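Local coordinates for protein (auracyanin) (Chloroflexus aurantiacus, PDB 1QHQ) that carries electrons as a blue copper protein, probably as a soluble acceptor for the integral membrane alternative complex III, at residues 117-122 and 133-138. Residues are numbered along the deposited sequence; the frame is centred on the assembly and turned at random. Where two conformers were deposited one is given.
Sequences TYLYIC and KGTLTV. With CU (copper (II) ion), chain B.
The ring of Tyr120 lies flat over the backbone of Gly134 on the neighbouring strand: Gly134 CA sits 3.7 Å from the ring centroid in a CH-pi contact, 20° off the normal, and Gly134 C lies over the same face nearer the rim. What turns the ring across the partner strand is chi1 (51°), which sets CG between the backbone N and the carbonyl carbon. A beta carbon on Gly134 would run into the ring. Elsewhere, Tyr120 meets Trp59 and, edge-to-face, Phe30, and its OH is bonded to Gln32 O. An alanine in place of Tyr120 would probably leave the Gly134 backbone without its aromatic cover and Gln32 O without the hydroxyl. The Tyr118 ring is met differently, with Leu136 O at its edge and Val138 CG2 approaching obliquely, 3.7 Å from Tyr118 CD1.

The backbones of 117-121 and 133-137 pair antiparallel. Tyr118 with Leu136 and Tyr120 with Gly134 are the hydrogen-bonded pairs; Leu136 N to Tyr118 O is short, at 2.7 Å, and Tyr120 N reaches Gly134 O at 2.9 Å. On the other face, the methyls of Thr117 and Thr135 come together.

These strands form a hairpin whose copper-side end supplies three ligands of the type I site of this cupredoxin: Cys122, just past the 117-121 strand, binds copper through SG at 2.2 Å, and His127 and Met132 follow in the loop leading to 133-139, while His57 comes from elsewhere in the chain. Strand 60-62 flanks 116-121 and strand 34-38 flanks 133-139, placing the hairpin inside the sheet; helix 66-77 packs on Leu119 and Ile121, and its Asp66 forms a salt bridge with Lys133.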
ATOM      1  N   THR A 117       1.614   0.315 -15.191  1.00  9.86           N
ATOM      2  CA  THR A 117       0.859   1.200 -14.267  1.00 10.80           C
ATOM      3  C   THR A 117       0.061   0.308 -13.321  1.00  8.94           C
ATOM      4  O   THR A 117      -0.473  -0.730 -13.643  1.00 11.04           O
ATOM      5  CB  THR A 117      -0.079   2.077 -15.090  1.00 10.58           C
ATOM      6  OG1 THR A 117       0.709   2.925 -15.935  0.50  8.93           O
ATOM      7  CG2 THR A 117      -0.962   2.962 -14.218  0.50  7.30           C
ATOM      8  N   TYR A 118       0.109   0.713 -12.040  1.00  9.63           N
ATOM      9  CA  TYR A 118      -0.382  -0.133 -10.967  1.00 11.15           C
ATOM     10  C   TYR A 118      -1.083   0.764  -9.920  1.00 11.61           C
ATOM     11  O   TYR A 118      -0.578   1.857  -9.653  1.00 13.23           O
ATOM     12  CB  TYR A 118       0.815  -0.784 -10.236  1.00 10.88           C
ATOM     13  CG  TYR A 118       1.668  -1.653 -11.146  1.00 10.39           C
ATOM     14  CD1 TYR A 118       2.722  -1.092 -11.862  1.00 12.26           C
ATOM     15  CD2 TYR A 118       1.459  -3.016 -11.181  1.00 10.09           C
ATOM     16  CE1 TYR A 118       3.488  -1.916 -12.689  1.00 10.87           C
ATOM     17  CE2 TYR A 118       2.270  -3.847 -11.952  1.00 13.16           C
ATOM     18  CZ  TYR A 118       3.249  -3.252 -12.714  1.00 11.11           C
ATOM     19  OH  TYR A 118       4.065  -4.084 -13.501  1.00 11.49           O
ATOM     20  N   LEU A 119      -2.179   0.287  -9.380  1.00 11.34           N
ATOM     21  CA  LEU A 119      -2.794   1.090  -8.297  1.00 12.72           C
ATOM     22  C   LEU A 119      -2.159   0.718  -6.960  1.00  9.90           C
ATOM     23  O   LEU A 119      -1.839  -0.441  -6.710  1.00  9.46           O
ATOM     24  CB  LEU A 119      -4.286   0.757  -8.189  1.00 12.97           C
ATOM     25  CG  LEU A 119      -5.199   1.369  -9.237  1.00 16.41           C
ATOM     26  CD1 LEU A 119      -6.646   0.917  -8.945  1.00 18.12           C
ATOM     27  CD2 LEU A 119      -5.122   2.872  -9.259  1.00 18.05           C
ATOM     28  N   TYR A 120      -2.095   1.728  -6.091  1.00  8.18           N
ATOM     29  CA  TYR A 120      -1.872   1.482  -4.670  1.00  8.99           C
ATOM     30  C   TYR A 120      -3.174   1.989  -3.950  1.00  9.27           C
ATOM     31  O   TYR A 120      -3.770   2.942  -4.446  1.00 10.11           O
ATOM     32  CB  TYR A 120      -0.669   2.111  -4.084  1.00  8.10           C
ATOM     33  CG  TYR A 120      -0.452   3.577  -4.312  1.00  7.85           C
ATOM     34  CD1 TYR A 120       0.273   4.007  -5.466  1.00  8.15           C
ATOM     35  CD2 TYR A 120      -0.897   4.557  -3.424  1.00  7.94           C
ATOM     36  CE1 TYR A 120       0.523   5.337  -5.638  1.00  8.50           C
ATOM     37  CE2 TYR A 120      -0.650   5.888  -3.635  1.00  8.92           C
ATOM     38  CZ  TYR A 120       0.069   6.287  -4.755  1.00  9.40           C
ATOM     39  OH  TYR A 120       0.303   7.616  -4.984  1.00 10.58           O
ATOM     40  N   ILE A 121      -3.567   1.266  -2.941  1.00 10.85           N
ATOM     41  CA  ILE A 121      -4.812   1.610  -2.227  1.00 10.47           C
ATOM     42  C   ILE A 121      -4.563   1.458  -0.740  1.00 11.41           C
ATOM     43  O   ILE A 121      -3.566   0.905  -0.269  1.00  9.21           O
ATOM     44  CB  ILE A 121      -5.975   0.624  -2.588  1.00 12.90           C
ATOM     45  CG1 ILE A 121      -5.667  -0.778  -2.173  1.00 12.59           C
ATOM     46  CG2 ILE A 121      -6.260   0.723  -4.099  1.00 11.67           C
ATOM     47  CD1 ILE A 121      -6.747  -1.823  -2.522  1.00  9.76           C
ATOM     48  N   CYS A 122      -5.555   1.893   0.038  1.00  9.50           N
ATOM     49  CA  CYS A 122      -5.605   1.576   1.458  1.00 13.46           C
ATOM     50  C   CYS A 122      -6.727   0.522   1.615  1.00 12.84           C
ATOM     51  O   CYS A 122      -7.760   0.693   0.953  1.00 11.85           O
ATOM     52  CB  CYS A 122      -5.901   2.800   2.274  1.00 13.05           C
ATOM     53  SG  CYS A 122      -6.241   2.432   4.028  1.00 11.85           S
ATOM     54  N   LYS A 133      -6.656   5.969  -2.899  1.00 13.54           N
ATOM     55  CA  LYS A 133      -5.894   5.170  -3.898  1.00 12.49           C
ATOM     56  C   LYS A 133      -4.941   6.157  -4.578  1.00 12.80           C
ATOM     57  O   LYS A 133      -5.139   7.344  -4.504  1.00 12.97           O
ATOM     58  CB  LYS A 133      -6.818   4.537  -4.882  1.00 14.58           C
ATOM     59  CG  LYS A 133      -7.648   5.464  -5.763  1.00 17.67           C
ATOM     60  CD  LYS A 133      -8.512   4.571  -6.665  1.00 22.81           C
ATOM     61  CE  LYS A 133      -9.708   5.332  -7.219  1.00 25.49           C
ATOM     62  NZ  LYS A 133     -10.705   4.322  -7.761  1.00 29.36           N
ATOM     63  N   GLY A 134      -4.052   5.588  -5.401  1.00 11.19           N
ATOM     64  CA  GLY A 134      -3.138   6.458  -6.184  1.00 10.70           C
ATOM     65  C   GLY A 134      -2.522   5.518  -7.262  1.00  9.82           C
ATOM     66  O   GLY A 134      -2.778   4.315  -7.231  1.00 10.32           O
ATOM     67  N   THR A 135      -1.807   6.132  -8.174  1.00 11.52           N
ATOM     68  CA  THR A 135      -1.267   5.358  -9.293  1.00 11.10           C
ATOM     69  C   THR A 135       0.272   5.348  -9.222  1.00  9.07           C
ATOM     70  O   THR A 135       0.889   6.394  -9.193  1.00  9.20           O
ATOM     71  CB  THR A 135      -1.704   5.995 -10.623  1.00 10.56           C
ATOM     72  OG1 THR A 135      -3.144   5.867 -10.737  1.00 14.74           O
ATOM     73  CG2 THR A 135      -1.066   5.268 -11.803  1.00 11.89           C
ATOM     74  N   LEU A 136       0.791   4.128  -9.242  1.00  9.89           N
ATOM     75  CA  LEU A 136       2.267   3.982  -9.360  1.00  9.51           C
ATOM     76  C   LEU A 136       2.561   3.709 -10.856  1.00  9.94           C
ATOM     77  O   LEU A 136       2.076   2.720 -11.395  1.00  9.92           O
ATOM     78  CB  LEU A 136       2.748   2.779  -8.538  1.00  9.77           C
ATOM     79  CG  LEU A 136       4.231   2.386  -8.850  1.00  9.22           C
ATOM     80  CD1 LEU A 136       5.179   3.490  -8.432  1.00 10.52           C
ATOM     81  CD2 LEU A 136       4.552   1.095  -8.118  1.00  9.52           C
ATOM     82  N   THR A 137       3.383   4.545 -11.437  1.00 10.07           N
ATOM     83  CA  THR A 137       3.890   4.251 -12.804  1.00 10.36           C
ATOM     84  C   THR A 137       5.352   3.729 -12.661  1.00  7.86           C
ATOM     85  O   THR A 137       6.146   4.324 -12.007  1.00  9.74           O
ATOM     86  CB  THR A 137       3.876   5.490 -13.678  1.00 13.54           C
ATOM     87  OG1 THR A 137       2.495   5.912 -13.809  1.00 12.20           O
ATOM     88  CG2 THR A 137       4.358   5.131 -15.095  1.00 13.24           C
ATOM     89  N   VAL A 138       5.494   2.503 -13.166  1.00 10.58           N
ATOM     90  CA  VAL A 138       6.831   1.872 -13.066  1.00 10.16           C
ATOM     91  C   VAL A 138       7.498   2.021 -14.442  1.00 10.10           C
ATOM     92  O   VAL A 138       6.901   1.669 -15.454  1.00 10.38           O
ATOM     93  CB  VAL A 138       6.685   0.423 -12.677  1.00 10.60           C
ATOM     94  CG1 VAL A 138       8.069  -0.251 -12.645  1.00 13.40           C
ATOM     95  CG2 VAL A 138       6.050   0.310 -11.270  1.00 11.12           C
TER
HETATM   96 CU    CU B 141      -6.976   4.328   4.854  1.00 13.92          CU
HETATM   97  O   HOH W   1       1.032   6.158 -15.865  1.00 20.69           O